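Local structure of phosphatidylinositide phosphatase SAC2 (Homo sapiens, 4XUU) at residues D22-H27 / L52-A57; A31-D36 / R118-N123; Y59-D64 / N71-L76; K83-P88 / C100-Y105. The protein removes phosphate from inositol lipids, chiefly the 4-phosphate of phosphatidylinositol 4-phosphate, and forms homodimers, this chain being its hSac2 domain of pleckstrin-homology-like fold. All coordinates share one frame; numbering follows the deposited sequence.

Contact 1: residues D22-H27 / L52-A57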
loop_
_atom_site.group_PDB
_atom_site.type_symbol
_atom_site.label_atom_id
_atom_site.label_comp_id
_atom_site.label_asym_id
_atom_site.label_seq_id
_atom_site.Cartn_x
_atom_site.Cartn_y
_atom_site.Cartn_z
ATOM N N ASP A 22 9.606 16.906 29.006
ATOM C CA ASP A 22 9.828 15.815 29.966
ATOM C C ASP A 22 8.921 14.605 29.760
ATOM O O ASP A 22 9.385 13.465 29.767
ATOM C CB ASP A 22 9.653 16.327 31.407
ATOM C CG ASP A 22 10.872 17.078 31.925
ATOM O OD1 ASP A 22 11.817 17.331 31.146
ATOM O OD2 ASP A 22 10.884 17.417 33.128
ATOM N N ASP A 23 7.630 14.867 29.577
ATOM C CA ASP A 23 6.616 13.818 29.515
ATOM C C ASP A 23 6.501 13.111 28.159
ATOM O O ASP A 23 5.882 12.051 28.065
ATOM C CB ASP A 23 5.254 14.379 29.945
ATOM C CG ASP A 23 4.856 15.636 29.174
ATOM O OD1 ASP A 23 5.669 16.162 28.382
ATOM O OD2 ASP A 23 3.717 16.110 29.369
ATOM N N GLU A 24 7.103 13.686 27.121
ATOM C CA GLU A 24 6.982 13.144 25.765
ATOM C C GLU A 24 8.095 12.164 25.383
ATOM O O GLU A 24 9.235 12.292 25.831
ATOM C CB GLU A 24 6.892 14.276 24.734
ATOM C CG GLU A 24 5.580 15.047 24.779
ATOM C CD GLU A 24 5.535 16.212 23.802
ATOM O OE1 GLU A 24 6.022 16.066 22.663
ATOM O OE2 GLU A 24 5.002 17.277 24.175
ATOM N N LYS A 25 7.742 11.184 24.555
ATOM C CA LYS A 25 8.707 10.254 23.976
ATOM C C LYS A 25 8.759 10.351 22.458
ATOM O O LYS A 25 7.733 10.479 21.790
ATOM C CB LYS A 25 8.407 8.816 24.393
ATOM C CG LYS A 25 9.073 8.421 25.693
ATOM C CD LYS A 25 8.716 7.007 26.106
ATOM C CE LYS A 25 9.155 6.749 27.542
ATOM N NZ LYS A 25 8.807 5.371 27.990
ATOM N N PHE A 26 9.975 10.285 21.931
ATOM C CA PHE A 26 10.227 10.299 20.499
ATOM C C PHE A 26 9.748 9.003 19.852
ATOM O O PHE A 26 10.002 7.915 20.364
ATOM C CB PHE A 26 11.721 10.505 20.259
ATOM C CG PHE A 26 12.121 10.491 18.817
ATOM C CD1 PHE A 26 11.902 11.601 18.010
ATOM C CD2 PHE A 26 12.744 9.365 18.267
ATOM C CE1 PHE A 26 12.285 11.591 16.669
ATOM C CE2 PHE A 26 13.136 9.346 16.930
ATOM C CZ PHE A 26 12.909 10.460 16.127
ATOM N N HIS A 27 9.045 9.137 18.732
ATOM C CA HIS A 27 8.573 7.994 17.960
ATOM C C HIS A 27 9.286 7.932 16.614
ATOM O O HIS A 27 9.684 6.857 16.160
ATOM C CB HIS A 27 7.061 8.092 17.744
ATOM C CG HIS A 27 6.249 7.572 18.890
ATOM N ND1 HIS A 27 4.910 7.265 18.773
ATOM C CD2 HIS A 27 6.590 7.281 20.170
ATOM C CE1 HIS A 27 4.459 6.818 19.932
ATOM N NE2 HIS A 27 5.458 6.817 20.795
ATOM N N LEU A 52 8.855 15.981 13.222
ATOM C CA LEU A 52 9.102 15.078 14.341
ATOM C C LEU A 52 7.789 14.580 14.922
ATOM O O LEU A 52 6.797 15.303 14.965
ATOM C CB LEU A 52 9.928 15.763 15.441
ATOM C CG LEU A 52 11.248 16.456 15.075
ATOM C CD1 LEU A 52 11.794 17.238 16.270
ATOM C CD2 LEU A 52 12.296 15.478 14.538
ATOM N N LEU A 53 7.791 13.342 15.386
ATOM C CA LEU A 53 6.602 12.783 15.993
ATOM C C LEU A 53 6.893 12.280 17.405
ATOM O O LEU A 53 7.746 11.415 17.611
ATOM C CB LEU A 53 6.010 11.671 15.107
ATOM C CG LEU A 53 4.802 10.895 15.637
ATOM C CD1 LEU A 53 3.579 11.817 15.845
ATOM C CD2 LEU A 53 4.464 9.705 14.730
ATOM N N SER A 54 6.183 12.840 18.375
ATOM C CA SER A 54 6.189 12.291 19.728
ATOM C C SER A 54 4.895 11.523 19.971
ATOM O O SER A 54 4.048 11.417 19.082
ATOM C CB SER A 54 6.376 13.391 20.782
ATOM O OG SER A 54 5.140 13.974 21.134
ATOM N N ASN A 55 4.747 10.989 21.179
ATOM C CA ASN A 55 3.552 10.244 21.559
ATOM C C ASN A 55 2.295 11.116 21.644
ATOM O O ASN A 55 1.177 10.603 21.623
ATOM C CB ASN A 55 3.783 9.514 22.884
ATOM C CG ASN A 55 3.889 10.464 24.066
ATOM O OD1 ASN A 55 2.992 10.531 24.902
ATOM N ND2 ASN A 55 4.980 11.211 24.132
ATOM N N SER A 56 2.480 12.431 21.729
ATOM C CA SER A 56 1.363 13.345 21.951
ATOM C C SER A 56 1.327 14.555 21.013
ATOM O O SER A 56 0.343 15.292 20.990
ATOM C CB SER A 56 1.385 13.828 23.393
ATOM O OG SER A 56 2.489 14.683 23.614
ATOM N N ALA A 57 2.393 14.755 20.242
ATOM C CA ALA A 57 2.508 15.926 19.381
ATOM C C ALA A 57 3.376 15.656 18.164
ATOM O O ALA A 57 4.183 14.726 18.153
ATOM C CB ALA A 57 3.072 17.096 20.169
HETATM O O HOH W 1 2.510 15.434 26.210
#
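Ser54 OG donates to Glu24 OE1 at 2.7 Å, reaching the oxygen from above the carboxylate plane, 46° out of it. The same OG accepts from Ser56 N at 3.1 Å and from Ala57 N, an ST turn and ST motif that tie the hydroxyl to the bend after strand 48-54. Three bonds thus grip one oxygen. Glu24 OE1 is also bound by Tyr59 OH, and OE2 forms a salt bridge with Arg75, so both carboxylate oxygens of this buried acid have partners. On the backbone, His27 N donates to Leu53 O at 2.9 Å, while Asn55 N gives a weak bond to Lys25 O; between them Phe26 and Ser54 form an antiparallel non-hydrogen-bonded pair. The His27 ring lies with one face against Asn55 CA, which sits 3.9 Å above the plane and toward the rim. At the edge of the Phe26 ring stands Leu52 CD2, 4.4 Å from CE1. The contact joins the start of strand 26-34 to the end of its antiparallel neighbour, strand 48-54. Leu53 leans on Met138 and Leu139 of helix 129-145, Arg75 of strand 70-77 borders Ser56 and Ala57, and Phe26 packs on Gly29 of the second subunit.

Contact 2: residues A31-D36 / R118-N123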
loop_
_atom_site.group_PDB
_atom_site.type_symbol
_atom_site.label_atom_id
_atom_site.label_comp_id
_atom_site.label_asym_id
_atom_site.label_seq_id
_atom_site.Cartn_x
_atom_site.Cartn_y
_atom_site.Cartn_z
ATOM N N ALA A 31 13.134 13.972 7.285
ATOM C CA ALA A 31 13.535 15.137 6.510
ATOM C C ALA A 31 12.628 15.232 5.298
ATOM O O ALA A 31 12.469 14.256 4.563
ATOM C CB ALA A 31 14.986 15.019 6.080
ATOM N N LEU A 32 12.025 16.401 5.100
ATOM C CA LEU A 32 11.107 16.618 3.983
ATOM C C LEU A 32 11.330 17.970 3.301
ATOM O O LEU A 32 12.222 18.734 3.677
ATOM C CB LEU A 32 9.646 16.474 4.438
ATOM C CG LEU A 32 9.188 15.151 5.080
ATOM C CD1 LEU A 32 7.851 15.324 5.774
ATOM C CD2 LEU A 32 9.123 14.006 4.070
ATOM N N ILE A 33 10.517 18.241 2.284
ATOM C CA ILE A 33 10.576 19.480 1.525
ATOM C C ILE A 33 9.174 20.068 1.439
ATOM O O ILE A 33 8.203 19.333 1.282
ATOM C CB ILE A 33 11.154 19.235 0.104
ATOM C CG1 ILE A 33 12.611 18.767 0.195
ATOM C CG2 ILE A 33 11.055 20.492 -0.771
ATOM C CD1 ILE A 33 13.138 18.141 -1.082
ATOM N N ASP A 34 9.083 21.392 1.568
ATOM C CA ASP A 34 7.836 22.135 1.390
ATOM C C ASP A 34 7.362 21.999 -0.054
ATOM O O ASP A 34 8.113 22.264 -0.989
ATOM C CB ASP A 34 8.055 23.608 1.751
ATOM C CG ASP A 34 6.771 24.436 1.722
ATOM O OD1 ASP A 34 5.659 23.878 1.800
ATOM O OD2 ASP A 34 6.881 25.676 1.637
ATOM N N CYS A 35 6.113 21.579 -0.221
ATOM C CA CYS A 35 5.563 21.262 -1.538
ATOM C C CYS A 35 4.702 22.384 -2.131
ATOM O O CYS A 35 4.591 22.496 -3.354
ATOM C CB CYS A 35 4.787 19.937 -1.488
ATOM S SG CYS A 35 3.770 19.602 -2.942
ATOM N N ASP A 36 4.101 23.206 -1.276
ATOM C CA ASP A 36 3.279 24.331 -1.732
ATOM C C ASP A 36 4.103 25.500 -2.279
ATOM O O ASP A 36 5.172 25.809 -1.741
ATOM C CB ASP A 36 2.347 24.820 -0.620
ATOM C CG ASP A 36 0.930 24.279 -0.762
ATOM O OD1 ASP A 36 0.340 24.401 -1.861
ATOM O OD2 ASP A 36 0.396 23.747 0.234
ATOM N N ARG A 118 6.655 16.986 0.824
ATOM C CA ARG A 118 7.038 15.858 -0.016
ATOM C C ARG A 118 8.412 15.341 0.380
ATOM O O ARG A 118 9.137 15.989 1.141
ATOM C CB ARG A 118 6.994 16.216 -1.512
ATOM C CG ARG A 118 8.051 17.206 -1.982
ATOM C CD ARG A 118 8.227 17.113 -3.482
ATOM N NE ARG A 118 9.058 18.192 -4.015
ATOM C CZ ARG A 118 10.319 18.052 -4.420
ATOM N NH1 ARG A 118 10.922 16.868 -4.368
ATOM N NH2 ARG A 118 10.982 19.104 -4.879
ATOM N N ALA A 119 8.758 14.169 -0.134
ATOM C CA ALA A 119 10.010 13.528 0.221
ATOM C C ALA A 119 11.125 13.914 -0.742
ATOM O O ALA A 119 10.894 14.078 -1.943
ATOM C CB ALA A 119 9.831 12.019 0.269
ATOM N N VAL A 120 12.331 14.068 -0.203
ATOM C CA VAL A 120 13.519 14.323 -1.022
ATOM C C VAL A 120 13.955 13.024 -1.702
ATOM O O VAL A 120 14.348 12.066 -1.035
ATOM C CB VAL A 120 14.675 14.988 -0.197
ATOM C CG1 VAL A 120 14.743 14.439 1.240
ATOM C CG2 VAL A 120 16.017 14.863 -0.914
HETATM N N MSE A 121 13.859 12.997 -3.029
HETATM C CA MSE A 121 14.076 11.763 -3.787
HETATM C C MSE A 121 15.172 11.867 -4.844
HETATM O O MSE A 121 15.272 12.864 -5.561
HETATM C CB MSE A 121 12.767 11.273 -4.417
HETATM C CG MSE A 121 11.718 10.819 -3.402
HETATM SE SE MSE A 121 11.902 8.967 -2.787
HETATM C CE MSE A 121 13.704 9.006 -2.014
ATOM N N ARG A 122 15.980 10.814 -4.933
ATOM C CA ARG A 122 17.102 10.765 -5.862
ATOM C C ARG A 122 16.781 10.016 -7.153
ATOM O O ARG A 122 17.671 9.751 -7.968
ATOM C CB ARG A 122 18.329 10.155 -5.179
ATOM C CG ARG A 122 19.064 11.109 -4.242
ATOM C CD ARG A 122 19.663 12.291 -4.996
ATOM N NE ARG A 122 20.607 11.862 -6.024
ATOM C CZ ARG A 122 21.052 12.633 -7.015
ATOM N NH1 ARG A 122 20.636 13.890 -7.127
ATOM N NH2 ARG A 122 21.912 12.143 -7.898
ATOM N N ASN A 123 15.508 9.679 -7.333
ATOM C CA ASN A 123 15.040 9.069 -8.571
ATOM C C ASN A 123 13.857 9.859 -9.132
ATOM O O ASN A 123 12.737 9.755 -8.620
ATOM C CB ASN A 123 14.668 7.599 -8.345
ATOM C CG ASN A 123 14.454 6.832 -9.643
ATOM O OD1 ASN A 123 14.418 7.407 -10.731
ATOM N ND2 ASN A 123 14.310 5.518 -9.526
#
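Strands 26-34 and 110-119 are antiparallel neighbours in the sheet of this pleckstrin-homology-like domain, and Ile33 pairs with Arg118 near the ends of both strands. They form a hydrogen-bonded pair: Ile33 N donates to Arg118 O at 2.9 Å, and Arg118 N returns a bond to Ile33 O at 2.8 Å. The N-H...O angles of 156° and 160° make both bonds fairly straight. Both side chains rise on the same face of the sheet. Arg118 begins with CG wedged between its backbone N and carbonyl carbon (chi1 69°), and the chain then runs extended to NE. The guanidinium presents one face to Ile33 CD1, which lies 4.0 Å above the plane, offset toward the rim. Phe98 makes a cation-pi contact with the same arginine, whereas its ion pair with Asp46 is long and weak. Leu32 lays CB 3.4 Å from Arg118 O and brings CD2 to 4.3 Å from Ala119 CB; Ile135 of helix 129-145 packs on this leucine. Cys35, beyond the end of its strand, forms the disulfide with Cys100 and so fastens the segment to strand 99-107. At the other end Ala31 takes part in backbone hydrogen bonding with the second subunit, and Met121, a selenomethionine, packs on Ile141 of that subunit. Two residues after Arg118, Val120 crosses Ile33 at about a right angle, its CB 3.6 Å from Ile33 CD1.

Contact 3: residues Y59-D64 / N71-L76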
loop_
_atom_site.group_PDB
_atom_site.type_symbol
_atom_site.label_atom_id
_atom_site.label_comp_id
_atom_site.label_asym_id
_atom_site.label_seq_id
_atom_site.Cartn_x
_atom_site.Cartn_y
_atom_site.Cartn_z
ATOM N N TYR A 59 5.930 17.946 15.322
ATOM C CA TYR A 59 6.707 19.177 15.255
ATOM C C TYR A 59 7.093 19.453 13.815
ATOM O O TYR A 59 7.614 18.566 13.127
ATOM C CB TYR A 59 7.969 19.053 16.113
ATOM C CG TYR A 59 7.692 18.817 17.582
ATOM C CD1 TYR A 59 7.274 17.565 18.048
ATOM C CD2 TYR A 59 7.844 19.842 18.501
ATOM C CE1 TYR A 59 7.005 17.354 19.393
ATOM C CE2 TYR A 59 7.594 19.640 19.846
ATOM C CZ TYR A 59 7.170 18.401 20.290
ATOM O OH TYR A 59 6.915 18.224 21.632
ATOM N N VAL A 60 6.825 20.674 13.357
ATOM C CA VAL A 60 7.172 21.073 11.999
ATOM C C VAL A 60 8.105 22.278 12.021
ATOM O O VAL A 60 7.765 23.332 12.562
ATOM C CB VAL A 60 5.925 21.382 11.137
ATOM C CG1 VAL A 60 6.324 21.578 9.685
ATOM C CG2 VAL A 60 4.884 20.269 11.253
ATOM N N ALA A 61 9.283 22.102 11.429
ATOM C CA ALA A 61 10.289 23.153 11.365
ATOM C C ALA A 61 10.699 23.423 9.923
ATOM O O ALA A 61 11.169 22.520 9.229
ATOM C CB ALA A 61 11.499 22.777 12.202
ATOM N N TYR A 62 10.506 24.661 9.475
ATOM C CA TYR A 62 10.957 25.091 8.152
ATOM C C TYR A 62 12.346 25.723 8.251
ATOM O O TYR A 62 12.612 26.510 9.160
ATOM C CB TYR A 62 9.968 26.083 7.528
ATOM C CG TYR A 62 8.648 25.479 7.087
ATOM C CD1 TYR A 62 7.683 25.109 8.024
ATOM C CD2 TYR A 62 8.358 25.288 5.733
ATOM C CE1 TYR A 62 6.469 24.560 7.629
ATOM C CE2 TYR A 62 7.139 24.739 5.324
ATOM C CZ TYR A 62 6.203 24.376 6.282
ATOM O OH TYR A 62 4.996 23.829 5.912
ATOM N N TYR A 63 13.226 25.374 7.319
ATOM C CA TYR A 63 14.590 25.904 7.306
ATOM C C TYR A 63 14.756 27.010 6.271
ATOM O O TYR A 63 14.139 26.971 5.206
ATOM C CB TYR A 63 15.598 24.786 7.029
ATOM C CG TYR A 63 15.866 23.886 8.210
ATOM C CD1 TYR A 63 15.045 22.790 8.481
ATOM C CD2 TYR A 63 16.941 24.127 9.058
ATOM C CE1 TYR A 63 15.290 21.962 9.570
ATOM C CE2 TYR A 63 17.194 23.304 10.148
ATOM C CZ TYR A 63 16.365 22.225 10.399
ATOM O OH TYR A 63 16.615 21.409 11.478
ATOM N N ASP A 64 15.592 27.993 6.586
ATOM C CA ASP A 64 15.949 29.021 5.615
ATOM C C ASP A 64 16.834 28.421 4.527
ATOM O O ASP A 64 17.761 27.663 4.821
ATOM C CB ASP A 64 16.658 30.200 6.285
ATOM C CG ASP A 64 16.959 31.324 5.313
ATOM O OD1 ASP A 64 16.020 31.802 4.636
ATOM O OD2 ASP A 64 18.136 31.730 5.221
ATOM N N ASN A 71 13.255 28.953 10.290
ATOM C CA ASN A 71 12.579 30.119 9.855
ATOM C C ASN A 71 11.247 30.108 10.544
ATOM O O ASN A 71 10.621 31.123 10.734
ATOM C CB ASN A 71 12.331 29.912 8.388
ATOM C CG ASN A 71 12.371 31.161 7.617
ATOM O OD1 ASN A 71 11.427 31.509 6.939
ATOM N ND2 ASN A 71 13.475 31.846 7.691
ATOM N N GLN A 72 10.795 28.919 10.884
ATOM C CA GLN A 72 9.511 28.742 11.513
ATOM C C GLN A 72 9.504 27.487 12.335
ATOM O O GLN A 72 10.102 26.540 11.971
ATOM C CB GLN A 72 8.471 28.646 10.432
ATOM C CG GLN A 72 7.102 28.565 10.919
ATOM C CD GLN A 72 6.140 28.490 9.797
ATOM O OE1 GLN A 72 5.220 27.710 9.810
ATOM N NE2 GLN A 72 6.355 29.293 8.806
ATOM N N TYR A 73 8.784 27.480 13.431
ATOM C CA TYR A 73 8.720 26.311 14.305
ATOM C C TYR A 73 7.345 26.184 14.951
ATOM O O TYR A 73 6.800 27.155 15.461
ATOM C CB TYR A 73 9.812 26.395 15.377
ATOM C CG TYR A 73 9.748 25.317 16.435
ATOM C CD1 TYR A 73 8.955 25.478 17.575
ATOM C CD2 TYR A 73 10.491 24.146 16.309
ATOM C CE1 TYR A 73 8.893 24.495 18.554
ATOM C CE2 TYR A 73 10.437 23.153 17.285
ATOM C CZ TYR A 73 9.636 23.337 18.403
ATOM O OH TYR A 73 9.581 22.367 19.374
ATOM N N GLN A 74 6.794 24.976 14.930
ATOM C CA GLN A 74 5.475 24.714 15.492
ATOM C C GLN A 74 5.445 23.380 16.224
ATOM O O GLN A 74 5.809 22.353 15.659
ATOM C CB GLN A 74 4.412 24.687 14.390
ATOM C CG GLN A 74 4.066 26.036 13.755
ATOM C CD GLN A 74 2.960 25.916 12.720
ATOM O OE1 GLN A 74 2.955 24.997 11.913
ATOM N NE2 GLN A 74 2.018 26.844 12.744
ATOM N N ARG A 75 5.025 23.400 17.485
ATOM C CA ARG A 75 4.604 22.178 18.151
ATOM C C ARG A 75 3.097 22.128 18.036
ATOM O O ARG A 75 2.406 23.108 18.332
ATOM C CB ARG A 75 5.016 22.142 19.620
ATOM C CG ARG A 75 4.598 20.854 20.331
ATOM C CD ARG A 75 4.817 20.939 21.829
ATOM N NE ARG A 75 4.258 19.786 22.531
ATOM C CZ ARG A 75 2.987 19.674 22.917
ATOM N NH1 ARG A 75 2.114 20.642 22.669
ATOM N NH2 ARG A 75 2.588 18.582 23.548
ATOM N N LEU A 76 2.592 20.989 17.589
ATOM C CA LEU A 76 1.170 20.836 17.342
ATOM C C LEU A 76 0.691 19.559 18.001
ATOM O O LEU A 76 1.209 18.471 17.723
ATOM C CB LEU A 76 0.900 20.805 15.833
ATOM C CG LEU A 76 1.253 22.068 15.032
ATOM C CD1 LEU A 76 1.635 21.752 13.590
ATOM C CD2 LEU A 76 0.112 23.083 15.093
#
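Tyr59 lies side by side with Arg75, its CE2 3.3 Å from Arg75 CG. Arg75 CG is anti to its backbone N (chi1 -179°), and from there the chain stays extended to NE, which gives Tyr59 OH a weak bond of 3.2 Å. The ring and guanidinium planes stand 77° apart. Glu24 is the stronger partner at this end: it binds Tyr59 OH through OE1 and forms a salt bridge with Arg75 through OE2. At the edge of the Tyr59 ring sits Tyr73 OH, 3.2 Å from CD2. An alanine in place of Tyr59 would probably leave Glu24 OE1 without its phenolic partner and open a gap beside the aliphatic chain of Arg75. Val60 follows, exchanging backbone bonds with Gln74 and resting CG2 on Leu76 CD1 at 4.3 Å. These residues belong to the antiparallel beta hairpin of strands 57-63 and 70-77, whose second strand is the outermost on that side of the sheet within this chain and is bonded in turn by Ile168. Ala61 pairs with Tyr73, its CB 4.4 Å from CD2 of that ring. Next, Tyr62 runs beside Gln72, ring and amide planes 33° apart, while its hydroxyl bonds to His115 ND1. Tyr62 O accepts from Asn71 N at 2.8 Å and only weakly from Gln72 N; with both residues facing Tyr62, the hairpin carries a classic beta bulge. Past Tyr63, Asp64 CB approaches Asn71 ND2 at 3.8 Å, though Asp64 is poorly ordered.

Contact 4: residues K83-P88 / C100-Y105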
loop_
_atom_site.group_PDB
_atom_site.type_symbol
_atom_site.label_atom_id
_atom_site.label_comp_id
_atom_site.label_asym_id
_atom_site.label_seq_id
_atom_site.Cartn_x
_atom_site.Cartn_y
_atom_site.Cartn_z
ATOM N N LYS A 83 -6.866 15.564 9.572
ATOM C CA LYS A 83 -6.831 14.573 8.501
ATOM C C LYS A 83 -5.555 14.707 7.680
ATOM O O LYS A 83 -4.864 15.724 7.755
ATOM C CB LYS A 83 -8.060 14.710 7.592
ATOM C CG LYS A 83 -8.222 16.078 6.950
ATOM C CD LYS A 83 -9.439 16.141 6.051
ATOM C CE LYS A 83 -9.496 17.481 5.336
ATOM N NZ LYS A 83 -10.587 17.538 4.328
ATOM N N ILE A 84 -5.247 13.668 6.906
ATOM C CA ILE A 84 -4.131 13.698 5.970
ATOM C C ILE A 84 -4.621 13.402 4.554
ATOM O O ILE A 84 -5.376 12.455 4.335
ATOM C CB ILE A 84 -3.015 12.690 6.365
ATOM C CG1 ILE A 84 -2.483 12.993 7.771
ATOM C CG2 ILE A 84 -1.879 12.721 5.352
ATOM C CD1 ILE A 84 -1.559 11.937 8.331
ATOM N N GLU A 85 -4.184 14.217 3.600
ATOM C CA GLU A 85 -4.478 13.976 2.190
ATOM C C GLU A 85 -3.198 13.653 1.433
ATOM O O GLU A 85 -2.182 14.320 1.628
ATOM C CB GLU A 85 -5.143 15.198 1.568
ATOM C CG GLU A 85 -6.494 15.549 2.153
ATOM C CD GLU A 85 -7.099 16.764 1.493
ATOM O OE1 GLU A 85 -6.360 17.741 1.243
ATOM O OE2 GLU A 85 -8.318 16.743 1.219
ATOM N N ILE A 86 -3.242 12.628 0.585
ATOM C CA ILE A 86 -2.092 12.262 -0.243
ATOM C C ILE A 86 -2.471 12.149 -1.722
ATOM O O ILE A 86 -3.264 11.286 -2.115
ATOM C CB ILE A 86 -1.405 10.952 0.235
ATOM C CG1 ILE A 86 -0.807 11.137 1.635
ATOM C CG2 ILE A 86 -0.312 10.525 -0.747
ATOM C CD1 ILE A 86 -0.265 9.865 2.266
ATOM N N GLY A 87 -1.893 13.023 -2.537
ATOM C CA GLY A 87 -2.149 13.009 -3.970
ATOM C C GLY A 87 -1.131 13.796 -4.765
ATOM O O GLY A 87 -0.175 14.325 -4.195
ATOM N N PRO A 88 -1.330 13.880 -6.094
ATOM C CA PRO A 88 -0.436 14.640 -6.966
ATOM C C PRO A 88 -0.345 16.107 -6.555
ATOM O O PRO A 88 -1.347 16.699 -6.143
ATOM C CB PRO A 88 -1.098 14.513 -8.341
ATOM C CG PRO A 88 -1.908 13.274 -8.255
ATOM C CD PRO A 88 -2.420 13.242 -6.856
ATOM N N CYS A 100 2.338 14.717 -3.000
ATOM C CA CYS A 100 2.537 15.489 -1.783
ATOM C C CYS A 100 1.579 15.066 -0.675
ATOM O O CYS A 100 0.514 14.498 -0.932
ATOM C CB CYS A 100 2.449 16.993 -2.063
ATOM S SG CYS A 100 3.791 17.576 -3.125
HETATM N N MSE A 101 1.989 15.341 0.558
HETATM C CA MSE A 101 1.242 14.986 1.746
HETATM C C MSE A 101 0.773 16.257 2.437
HETATM O O MSE A 101 1.580 17.128 2.775
HETATM C CB MSE A 101 2.130 14.181 2.683
HETATM C CG MSE A 101 1.417 13.633 3.892
HETATM SE SE MSE A 101 2.696 12.858 5.125
HETATM C CE MSE A 101 1.502 12.410 6.555
ATOM N N ARG A 102 -0.532 16.352 2.648
ATOM C CA ARG A 102 -1.131 17.532 3.240
ATOM C C ARG A 102 -1.688 17.233 4.633
ATOM O O ARG A 102 -2.583 16.403 4.792
ATOM C CB ARG A 102 -2.215 18.068 2.307
ATOM C CG ARG A 102 -2.781 19.408 2.691
ATOM C CD ARG A 102 -3.445 20.050 1.497
ATOM N NE ARG A 102 -2.486 20.782 0.675
ATOM C CZ ARG A 102 -2.777 21.365 -0.486
ATOM N NH1 ARG A 102 -4.006 21.300 -0.989
ATOM N NH2 ARG A 102 -1.829 22.011 -1.153
ATOM N N LEU A 103 -1.139 17.916 5.633
ATOM C CA LEU A 103 -1.532 17.749 7.029
ATOM C C LEU A 103 -2.426 18.902 7.462
ATOM O O LEU A 103 -1.947 20.017 7.675
ATOM C CB LEU A 103 -0.293 17.694 7.936
ATOM C CG LEU A 103 0.875 16.760 7.593
ATOM C CD1 LEU A 103 2.059 17.024 8.508
ATOM C CD2 LEU A 103 0.464 15.306 7.676
ATOM N N HIS A 104 -3.722 18.631 7.586
ATOM C CA HIS A 104 -4.693 19.648 7.992
ATOM C C HIS A 104 -4.770 19.722 9.512
ATOM O O HIS A 104 -5.058 18.728 10.174
ATOM C CB HIS A 104 -6.076 19.340 7.411
ATOM C CG HIS A 104 -6.122 19.329 5.915
ATOM N ND1 HIS A 104 -6.617 20.384 5.177
ATOM C CD2 HIS A 104 -5.740 18.390 5.018
ATOM C CE1 HIS A 104 -6.533 20.097 3.890
ATOM N NE2 HIS A 104 -6.007 18.892 3.766
ATOM N N TYR A 105 -4.510 20.901 10.064
ATOM C CA TYR A 105 -4.556 21.078 11.511
ATOM C C TYR A 105 -5.477 22.211 11.958
ATOM O O TYR A 105 -5.715 23.177 11.222
ATOM C CB TYR A 105 -3.146 21.233 12.097
ATOM C CG TYR A 105 -2.423 22.529 11.778
ATOM C CD1 TYR A 105 -1.632 22.647 10.633
ATOM C CD2 TYR A 105 -2.504 23.625 12.639
ATOM C CE1 TYR A 105 -0.955 23.831 10.343
ATOM C CE2 TYR A 105 -1.831 24.813 12.363
ATOM C CZ TYR A 105 -1.058 24.908 11.214
ATOM O OH TYR A 105 -0.395 26.080 10.936
#
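His104 is held by two residues of the facing strand. Its NE2 donates to Glu85 OE1 at 2.8 Å; the oxygen lies near the ring plane, but the donor reaches it from above the carboxylate plane, the two flat groups being 86° apart. Over the centre of one ring face lies Lys83 CE, 3.9 Å from the centroid, a CH-pi contact. Lys83 CG sits between its backbone N and carbonyl carbon (chi1 58°), and the chain is extended beyond it. A phenylalanine in place of His104 would probably leave Glu85 OE1 without this N-H partner. The two strands, 81-88 and 99-107, make an antiparallel beta hairpin, with Glu85 and Arg102 exchanging backbone bonds. Arg102 bends at chi3 (-85°), which turns NE aside to bond Thr116 OG1; its NH2 forms a salt bridge with Asp36. On the apolar face the extended selenomethionine Met101 brings CE to 3.6 Å from Ile84 CD1 and lays CG 4.0 Å from Ile86 CG1. Ile84 CG1 also touches Leu103 CD2 at 3.7 Å; Ala136 of helix 129-145 packs against both Ile84 and Met101. Cys100 N donates to Gly87 O at 2.8 Å.

How the contacts relate
All four contacts lie in one sheet of the hSac2 domain. Contacts 1 and 2 use the two ends of strand 26-34, their centres about 23 Å apart on opposite sides of the chain's centre, and both touch the second subunit, consistent with a role for this strand in the homodimer. Along the chain, contacts 1, 3 and 4 come in series, whereas contacts 3 and 4, the two hairpins, are nested within the loop that contact 2 closes. Contact 1 adjoins contact 3 through Glu24 and Tyr59. The Cys35-Cys100 disulfide and the Asp36-Arg102 salt bridge fasten contact 2 to contact 4, about 14 Å away between centres. Contacts 3 and 4, about 17 Å apart, meet through Gln74 and Tyr105.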